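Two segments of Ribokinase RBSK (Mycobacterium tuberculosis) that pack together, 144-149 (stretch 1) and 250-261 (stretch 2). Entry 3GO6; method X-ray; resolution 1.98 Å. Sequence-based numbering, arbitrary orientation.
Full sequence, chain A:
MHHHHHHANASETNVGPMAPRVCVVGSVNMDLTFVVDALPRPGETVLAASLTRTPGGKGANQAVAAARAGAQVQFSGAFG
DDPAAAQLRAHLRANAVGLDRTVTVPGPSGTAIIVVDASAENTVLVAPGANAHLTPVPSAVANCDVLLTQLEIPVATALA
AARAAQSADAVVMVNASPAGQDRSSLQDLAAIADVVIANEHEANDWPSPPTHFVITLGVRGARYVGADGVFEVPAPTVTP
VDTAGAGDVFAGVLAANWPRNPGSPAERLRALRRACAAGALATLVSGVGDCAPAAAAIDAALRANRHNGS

Stretch 1 144-149: CDVLLT
Stretch 2 250-261: FAGVLAANWPRN

The one charged contact between these stretches is a salt bridge without a hydrogen bond. Asp 145 OD1 lies 3.5 Å from Arg 260 NH1 and 3.5 Å from Arg 260 CZ, over one face of the guanidinium and well out of its plane, so no N-H points at it and attraction rests on charge alone. Both carboxylate oxygens are hydrogen-bonded elsewhere in the structure, which leaves the buried aspartate satisfied. Its chi1 is m; Arg 260, exposed, leaves its CA sideways and extends through m, t, t, with chi4 at -161°, to bring its end nearer. The two CA atoms, Asp 145 CA and Arg 260 CA, are 6.5 Å apart.

Beyond this pair, aliphatic side chains pack against alanine methyls and backbone, carbonyl oxygens included, and no hydrogen bond crosses the contact. Asp 145 (phi/psi -93/-39) leads into strand 146-149, whose extended residues run nearly antiparallel to the helix that begins earlier in the chain and carries Phe 250 to Ala 255: the axes make 167° and approach to 8.8 Å. Strand alternation turns Val 146 and Leu 148 toward the helix and Leu 147 away. Val 146, chi1 t, sets CG1 4.0 Å from Ala 255 CB and CG2 3.6 Å from Ala 255 O; its CA is 6.3 Å from Ala 255 CA. Leu 148, with chi1 t and chi2 p, reaches farther: its CD2 lies 3.7 Å from Ala 251 O, 3.8 Å from Ala 255 CB, 4.4 Å from Ala 251 CB and 4.0 Å from Gly 252 CA.

Ala 251 and Ala 255, one helical turn apart and linked by Ala 255 N to Ala 251 O (2.9 Å), point toward the strand. Their short methyls leave room for the branched side chains, while Gly 252 offers bare backbone. After the helix, Trp 258 (-72/133) starts an extended segment; its CB is 4.5 Å from Val 146 CG2, but with chi1 t its indole leads away. In all, 328 Å² is buried.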

# COMPACT_ATOMS: atom_id res chain seq x y z
N CYS A 144 24.38 -7.73 -25.99
CA CYS A 144 24.55 -6.65 -25.03
C CYS A 144 26.00 -6.45 -24.65
O CYS A 144 26.83 -7.35 -24.79
CB CYS A 144 23.64 -6.78 -23.80
SG CYS A 144 24.17 -7.94 -22.52
N ASP A 145 26.29 -5.23 -24.20
CA ASP A 145 27.60 -4.86 -23.69
C ASP A 145 27.64 -5.05 -22.16
O ASP A 145 28.64 -5.52 -21.60
CB ASP A 145 27.89 -3.42 -24.08
CG ASP A 145 27.96 -3.25 -25.60
OD1 ASP A 145 28.55 -4.14 -26.25
OD2 ASP A 145 27.42 -2.27 -26.13
N VAL A 146 26.53 -4.70 -21.51
CA VAL A 146 26.40 -4.86 -20.05
C VAL A 146 25.07 -5.54 -19.71
O VAL A 146 24.01 -5.09 -20.15
CB VAL A 146 26.46 -3.49 -19.31
CG1 VAL A 146 26.32 -3.66 -17.78
CG2 VAL A 146 27.76 -2.73 -19.64
N LEU A 147 25.14 -6.64 -18.96
CA LEU A 147 23.96 -7.20 -18.30
C LEU A 147 23.83 -6.58 -16.91
O LEU A 147 24.77 -6.58 -16.13
CB LEU A 147 24.04 -8.73 -18.17
CG LEU A 147 23.10 -9.33 -17.10
CD1 LEU A 147 21.66 -9.42 -17.55
CD2 LEU A 147 23.59 -10.65 -16.59
N LEU A 148 22.66 -6.01 -16.60
CA LEU A 148 22.41 -5.54 -15.25
C LEU A 148 21.22 -6.31 -14.67
O LEU A 148 20.14 -6.39 -15.28
CB LEU A 148 22.17 -4.01 -15.26
CG LEU A 148 21.72 -3.35 -13.96
CD1 LEU A 148 22.75 -3.53 -12.85
CD2 LEU A 148 21.40 -1.87 -14.19
N THR A 149 21.42 -6.89 -13.48
CA THR A 149 20.38 -7.70 -12.86
C THR A 149 20.29 -7.41 -11.36
O THR A 149 21.21 -6.81 -10.79
CB THR A 149 20.61 -9.21 -13.18
OG1 THR A 149 19.41 -9.95 -12.90
CG2 THR A 149 21.76 -9.79 -12.37
N PHE A 250 21.39 5.27 -9.72
CA PHE A 250 22.84 5.03 -9.66
C PHE A 250 23.22 3.78 -10.48
O PHE A 250 24.13 3.83 -11.31
CB PHE A 250 23.28 4.89 -8.19
CG PHE A 250 24.76 4.62 -8.01
CD1 PHE A 250 25.63 5.65 -7.63
CD2 PHE A 250 25.28 3.33 -8.19
CE1 PHE A 250 27.00 5.41 -7.45
CE2 PHE A 250 26.65 3.07 -8.02
CZ PHE A 250 27.52 4.13 -7.65
N ALA A 251 22.49 2.68 -10.29
CA ALA A 251 22.83 1.40 -10.94
C ALA A 251 22.65 1.47 -12.45
O ALA A 251 23.52 0.99 -13.21
CB ALA A 251 21.99 0.27 -10.35
N GLY A 252 21.54 2.06 -12.90
CA GLY A 252 21.26 2.15 -14.34
C GLY A 252 22.27 3.03 -15.03
O GLY A 252 22.74 2.71 -16.14
N VAL A 253 22.62 4.15 -14.39
CA VAL A 253 23.66 5.04 -14.95
C VAL A 253 25.05 4.39 -14.95
O VAL A 253 25.82 4.57 -15.91
CB VAL A 253 23.69 6.41 -14.22
CG1 VAL A 253 24.89 7.27 -14.70
CG2 VAL A 253 22.38 7.12 -14.46
N LEU A 254 25.36 3.63 -13.90
CA LEU A 254 26.62 2.89 -13.88
C LEU A 254 26.67 1.92 -15.07
O LEU A 254 27.69 1.87 -15.79
CB LEU A 254 26.82 2.15 -12.55
CG LEU A 254 28.26 1.69 -12.30
CD1 LEU A 254 29.13 2.89 -11.92
CD2 LEU A 254 28.34 0.63 -11.20
N ALA A 255 25.59 1.18 -15.29
CA ALA A 255 25.51 0.24 -16.42
C ALA A 255 25.67 0.95 -17.77
O ALA A 255 26.32 0.42 -18.68
CB ALA A 255 24.20 -0.55 -16.40
N ALA A 256 25.08 2.14 -17.88
CA ALA A 256 25.11 2.92 -19.12
C ALA A 256 26.48 3.51 -19.44
O ALA A 256 26.71 3.96 -20.58
CB ALA A 256 24.08 4.03 -19.04
N ASN A 257 27.38 3.52 -18.45
CA ASN A 257 28.73 4.13 -18.56
C ASN A 257 29.92 3.21 -18.34
O ASN A 257 31.07 3.63 -18.53
CB ASN A 257 28.82 5.34 -17.62
CG ASN A 257 27.98 6.49 -18.08
OD1 ASN A 257 28.40 7.27 -18.93
ND2 ASN A 257 26.76 6.60 -17.56
N TRP A 258 29.67 1.97 -17.92
CA TRP A 258 30.72 1.02 -17.65
C TRP A 258 31.39 0.52 -18.94
O TRP A 258 30.69 0.13 -19.88
CB TRP A 258 30.18 -0.17 -16.88
CG TRP A 258 31.23 -0.89 -16.07
CD1 TRP A 258 31.89 -2.04 -16.43
CD2 TRP A 258 31.71 -0.53 -14.77
NE1 TRP A 258 32.77 -2.40 -15.42
CE2 TRP A 258 32.68 -1.49 -14.40
CE3 TRP A 258 31.43 0.53 -13.89
CZ2 TRP A 258 33.34 -1.45 -13.17
CZ3 TRP A 258 32.10 0.57 -12.68
CH2 TRP A 258 33.05 -0.40 -12.33
N PRO A 259 32.74 0.50 -18.99
CA PRO A 259 33.43 0.05 -20.23
C PRO A 259 33.32 -1.47 -20.47
O PRO A 259 33.04 -2.21 -19.54
CB PRO A 259 34.90 0.39 -19.94
CG PRO A 259 35.00 0.27 -18.44
CD PRO A 259 33.71 0.87 -17.94
N ARG A 260 33.59 -1.93 -21.69
CA ARG A 260 33.71 -3.37 -22.00
C ARG A 260 34.92 -4.00 -21.31
O ARG A 260 35.93 -3.31 -21.09
CB ARG A 260 33.76 -3.60 -23.51
CG ARG A 260 32.60 -2.90 -24.28
CD ARG A 260 32.54 -3.31 -25.76
NE ARG A 260 31.84 -2.32 -26.58
CZ ARG A 260 31.32 -2.56 -27.78
NH1 ARG A 260 31.40 -3.77 -28.33
NH2 ARG A 260 30.71 -1.57 -28.44
N ASN A 261 34.82 -5.28 -20.93
CA ASN A 261 35.90 -5.98 -20.22
C ASN A 261 37.20 -6.00 -21.07
O ASN A 261 37.12 -6.00 -22.30
CB ASN A 261 35.48 -7.42 -19.88
CG ASN A 261 34.36 -7.52 -18.83
OD1 ASN A 261 34.28 -6.73 -17.87
ND2 ASN A 261 33.50 -8.54 -19.00